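Local coordinates for protein NDP-rhamnosyltransferase (Saccharopolyspora spinosa, PDB 3TSA) that is a bacterial glycosyltransferase of the GT-B kind, built from two domains that each hold a parallel beta sheet, at residues W211-C222 with L280-I291. Sequence-based numbering, arbitrary orientation.
Sequences WGAARTSARRVC and LNLFLRTCELVI
E288 OE2 takes a bond from R219 NE (2.9 Å) and another from a water held by A218 O and R220 N. R219 NH1 meets E288 OE1 (3.0 Å), so the arginine grips side-on, each oxygen offering its syn lone pair and the two planes only 28° apart; bends at chi2 and chi3 curl it into place. Arginine suits 219 because NH1 can also donate to the carbonyl of L354. The direct R215 contact is charge alone, NH1 a long 3.6 Å from OE2, though a second water links NH1 weakly to OE1. With two arginines close by, E288 is probably kept ionised.

R220 CG lies anti to the backbone N (chi1 -175°), carrying the chain past C287 SG. Its length and several N-H groups let NH1 bridge T286 OG1 (2.9 Å) and the carbonyl of W211 while NE pairs with E252. The T286 hydroxyl donates to F283 O, a double role that suits threonine. At G212 a CB would crowd F283 CB at 3.2 Å. W211 CH2 sits 3.6 Å above the centre of the F283 ring, whose edge meets C222 SG.

Backbone bonds E288 N to R220 O and C222 N to L289 O complete the join. I291 N reaches C222 O at 2.7 Å. Strands 219-224 and 289-292 are thus parallel neighbours at the middle of the six-stranded 3-2-1-4-5-6 sheet, the Rossmann-like arrangement of the C-terminal domain in GT-B glycosyltransferases.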
loop_
_atom_site.group_PDB
_atom_site.type_symbol
_atom_site.label_atom_id
_atom_site.label_comp_id
_atom_site.label_asym_id
_atom_site.label_seq_id
_atom_site.Cartn_x
_atom_site.Cartn_y
_atom_site.Cartn_z
ATOM N N TRP A 211 24.239 0.690 -2.324
ATOM C CA TRP A 211 24.935 1.924 -2.018
ATOM C C TRP A 211 24.223 2.801 -0.981
ATOM O O TRP A 211 24.784 3.826 -0.553
ATOM C CB TRP A 211 25.209 2.702 -3.299
ATOM C CG TRP A 211 23.998 3.031 -4.089
ATOM C CD1 TRP A 211 23.541 2.387 -5.185
ATOM C CD2 TRP A 211 23.103 4.126 -3.872
ATOM N NE1 TRP A 211 22.421 3.002 -5.690
ATOM C CE2 TRP A 211 22.137 4.085 -4.909
ATOM C CE3 TRP A 211 23.056 5.163 -2.947
ATOM C CZ2 TRP A 211 21.085 5.004 -4.999
ATOM C CZ3 TRP A 211 21.991 6.067 -3.029
ATOM C CH2 TRP A 211 21.018 5.954 -4.032
ATOM N N GLY A 212 23.013 2.389 -0.574
ATOM C CA GLY A 212 22.153 3.181 0.321
ATOM C C GLY A 212 22.298 2.846 1.767
ATOM O O GLY A 212 21.590 3.446 2.610
ATOM N N ALA A 213 23.177 1.883 2.078
ATOM C CA ALA A 213 23.285 1.409 3.471
ATOM C C ALA A 213 24.133 2.345 4.326
ATOM O O ALA A 213 23.875 2.540 5.525
ATOM C CB ALA A 213 23.875 -0.056 3.514
ATOM N N ALA A 214 25.158 2.937 3.695
ATOM C CA ALA A 214 26.137 3.690 4.456
ATOM C C ALA A 214 26.634 4.838 3.578
ATOM O O ALA A 214 26.640 4.743 2.346
ATOM C CB ALA A 214 27.311 2.773 4.800
ATOM N N ARG A 215 27.054 5.923 4.224
ATOM C CA ARG A 215 27.792 6.940 3.490
ATOM C C ARG A 215 29.244 6.486 3.171
ATOM O O ARG A 215 29.718 5.392 3.546
ATOM C CB ARG A 215 27.801 8.265 4.255
ATOM C CG ARG A 215 28.621 8.196 5.547
ATOM C CD ARG A 215 28.985 9.606 6.082
ATOM N NE ARG A 215 29.989 10.285 5.233
ATOM C CZ ARG A 215 30.400 11.561 5.414
ATOM N NH1 ARG A 215 29.915 12.289 6.436
ATOM N NH2 ARG A 215 31.314 12.113 4.593
ATOM N N THR A 216 29.929 7.316 2.405
ATOM C CA THR A 216 31.306 7.010 1.990
ATOM C C THR A 216 32.088 8.239 2.432
ATOM O O THR A 216 31.562 9.112 3.149
ATOM C CB THR A 216 31.496 6.748 0.450
ATOM O OG1 THR A 216 31.294 7.948 -0.315
ATOM C CG2 THR A 216 30.538 5.618 -0.104
ATOM N N SER A 217 33.330 8.309 1.994
ATOM C CA SER A 217 34.191 9.454 2.365
ATOM C C SER A 217 33.648 10.744 1.713
ATOM O O SER A 217 33.900 11.858 2.195
ATOM C CB SER A 217 35.628 9.113 1.963
ATOM O OG SER A 217 35.672 8.648 0.660
ATOM N N ALA A 218 32.895 10.621 0.623
ATOM C CA ALA A 218 32.466 11.799 -0.122
ATOM C C ALA A 218 31.337 12.501 0.611
ATOM O O ALA A 218 30.729 11.904 1.506
ATOM C CB ALA A 218 31.978 11.421 -1.533
ATOM N N ARG A 219 31.056 13.728 0.207
ATOM C CA ARG A 219 29.920 14.517 0.813
ATOM C C ARG A 219 28.704 14.253 -0.077
ATOM O O ARG A 219 28.636 14.766 -1.239
ATOM C CB ARG A 219 30.305 16.007 0.712
ATOM C CG ARG A 219 31.740 16.290 1.176
ATOM C CD ARG A 219 31.932 15.720 2.673
ATOM N NE ARG A 219 31.110 16.442 3.671
ATOM C CZ ARG A 219 31.296 17.696 4.085
ATOM N NH1 ARG A 219 30.510 18.217 5.042
ATOM N NH2 ARG A 219 32.285 18.435 3.592
ATOM N N ARG A 220 27.779 13.430 0.403
ATOM C CA ARG A 220 26.723 12.958 -0.479
ATOM C C ARG A 220 25.572 13.977 -0.500
ATOM O O ARG A 220 25.018 14.347 0.555
ATOM C CB ARG A 220 26.235 11.588 0.010
ATOM C CG ARG A 220 25.225 10.974 -0.908
ATOM C CD ARG A 220 25.008 9.444 -0.591
ATOM N NE ARG A 220 26.121 8.580 -0.935
ATOM C CZ ARG A 220 26.176 7.296 -0.590
ATOM N NH1 ARG A 220 25.178 6.783 0.098
ATOM N NH2 ARG A 220 27.213 6.544 -0.884
ATOM N N VAL A 221 25.223 14.466 -1.684
ATOM C CA VAL A 221 24.191 15.456 -1.885
ATOM C C VAL A 221 23.165 14.792 -2.785
ATOM O O VAL A 221 23.502 14.337 -3.892
ATOM C CB VAL A 221 24.827 16.660 -2.627
ATOM C CG1 VAL A 221 23.745 17.695 -3.139
ATOM C CG2 VAL A 221 25.821 17.355 -1.685
ATOM N N CYS A 222 21.884 14.733 -2.363
ATOM C CA CYS A 222 20.857 14.199 -3.247
ATOM C C CYS A 222 20.125 15.348 -3.979
ATOM O O CYS A 222 19.644 16.276 -3.305
ATOM C CB CYS A 222 19.856 13.352 -2.450
ATOM S SG CYS A 222 18.397 12.763 -3.371
ATOM N N LEU A 280 13.153 7.881 -1.899
ATOM C CA LEU A 280 14.091 8.683 -1.162
ATOM C C LEU A 280 14.439 8.150 0.220
ATOM O O LEU A 280 15.580 8.149 0.650
ATOM C CB LEU A 280 13.418 10.045 -1.036
ATOM C CG LEU A 280 14.318 11.191 -1.249
ATOM C CD1 LEU A 280 14.877 11.001 -2.637
ATOM C CD2 LEU A 280 13.437 12.454 -1.045
ATOM N N ASN A 281 13.436 7.716 0.956
ATOM C CA ASN A 281 13.649 7.370 2.317
ATOM C C ASN A 281 14.546 6.158 2.488
ATOM O O ASN A 281 15.110 5.944 3.549
ATOM C CB ASN A 281 12.252 7.164 2.972
ATOM C CG ASN A 281 11.625 5.880 2.586
ATOM O OD1 ASN A 281 10.772 5.817 1.690
ATOM N ND2 ASN A 281 12.036 4.818 3.258
ATOM N N LEU A 282 14.712 5.358 1.437
ATOM C CA LEU A 282 15.581 4.182 1.525
ATOM C C LEU A 282 17.068 4.544 1.666
ATOM O O LEU A 282 17.847 3.757 2.231
ATOM C CB LEU A 282 15.346 3.287 0.300
ATOM C CG LEU A 282 13.922 2.715 0.210
ATOM C CD1 LEU A 282 13.706 1.872 -1.054
ATOM C CD2 LEU A 282 13.670 1.880 1.516
ATOM N N PHE A 283 17.476 5.733 1.228
ATOM C CA PHE A 283 18.905 6.087 1.260
ATOM C C PHE A 283 19.193 7.488 1.776
ATOM O O PHE A 283 20.352 7.886 1.967
ATOM C CB PHE A 283 19.510 5.960 -0.132
ATOM C CG PHE A 283 18.950 6.954 -1.131
ATOM C CD1 PHE A 283 19.479 8.225 -1.244
ATOM C CD2 PHE A 283 17.933 6.575 -1.987
ATOM C CE1 PHE A 283 18.984 9.120 -2.215
ATOM C CE2 PHE A 283 17.415 7.442 -2.913
ATOM C CZ PHE A 283 17.935 8.751 -3.014
ATOM N N LEU A 284 18.152 8.276 1.992
ATOM C CA LEU A 284 18.402 9.646 2.334
ATOM C C LEU A 284 19.195 9.860 3.641
ATOM O O LEU A 284 19.927 10.861 3.779
ATOM C CB LEU A 284 17.091 10.441 2.292
ATOM C CG LEU A 284 17.235 11.911 1.967
ATOM C CD1 LEU A 284 18.000 12.329 0.650
ATOM C CD2 LEU A 284 15.852 12.563 1.989
ATOM N N ARG A 285 19.091 8.955 4.615
ATOM C CA ARG A 285 19.884 9.122 5.829
ATOM C C ARG A 285 21.408 9.172 5.583
ATOM O O ARG A 285 22.184 9.662 6.432
ATOM C CB ARG A 285 19.541 7.979 6.781
ATOM C CG ARG A 285 18.174 8.136 7.340
ATOM C CD ARG A 285 17.878 6.810 8.138
ATOM N NE ARG A 285 16.490 6.718 8.658
ATOM C CZ ARG A 285 15.396 6.402 7.940
ATOM N NH1 ARG A 285 15.456 6.168 6.633
ATOM N NH2 ARG A 285 14.173 6.359 8.530
ATOM N N THR A 286 21.861 8.670 4.440
ATOM C CA THR A 286 23.278 8.732 4.148
ATOM C C THR A 286 23.645 10.019 3.407
ATOM O O THR A 286 24.790 10.132 2.908
ATOM C CB THR A 286 23.727 7.615 3.189
ATOM O OG1 THR A 286 23.140 7.816 1.905
ATOM C CG2 THR A 286 23.287 6.240 3.725
ATOM N N CYS A 287 22.721 10.962 3.315
ATOM C CA CYS A 287 23.028 12.233 2.538
ATOM C C CYS A 287 23.169 13.400 3.473
ATOM O O CYS A 287 22.468 13.436 4.546
ATOM C CB CYS A 287 21.883 12.544 1.606
ATOM S SG CYS A 287 21.715 11.318 0.263
ATOM N N GLU A 288 24.025 14.390 3.114
ATOM C CA GLU A 288 24.169 15.501 4.058
ATOM C C GLU A 288 23.336 16.730 3.599
ATOM O O GLU A 288 23.253 17.696 4.339
ATOM C CB GLU A 288 25.656 15.952 4.098
ATOM C CG GLU A 288 26.511 14.943 4.877
ATOM C CD GLU A 288 27.938 15.435 4.910
ATOM O OE1 GLU A 288 28.182 16.456 5.566
ATOM O OE2 GLU A 288 28.769 14.884 4.205
ATOM N N LEU A 289 22.747 16.650 2.409
ATOM C CA LEU A 289 21.996 17.794 1.859
ATOM C C LEU A 289 21.026 17.267 0.807
ATOM O O LEU A 289 21.403 16.282 0.129
ATOM C CB LEU A 289 22.978 18.830 1.255
ATOM C CG LEU A 289 22.420 20.051 0.508
ATOM C CD1 LEU A 289 21.657 20.962 1.462
ATOM C CD2 LEU A 289 23.521 20.821 -0.251
ATOM N N VAL A 290 19.817 17.874 0.679
ATOM C CA VAL A 290 18.913 17.526 -0.372
ATOM C C VAL A 290 18.716 18.795 -1.214
ATOM O O VAL A 290 18.471 19.847 -0.602
ATOM C CB VAL A 290 17.518 17.082 0.136
ATOM C CG1 VAL A 290 16.575 16.795 -1.110
ATOM C CG2 VAL A 290 17.745 15.823 0.891
ATOM N N ILE A 291 18.894 18.717 -2.529
ATOM C CA ILE A 291 18.545 19.942 -3.346
ATOM C C ILE A 291 17.223 19.542 -4.010
ATOM O O ILE A 291 17.137 18.504 -4.695
ATOM C CB ILE A 291 19.611 20.215 -4.496
ATOM C CG1 ILE A 291 20.973 20.599 -3.898
ATOM C CG2 ILE A 291 19.133 21.369 -5.408
ATOM C CD1 ILE A 291 22.185 20.497 -4.830
HETATM O O HOH W 1 30.464 15.198 7.098
HETATM O O HOH W 2 28.353 12.397 3.027
#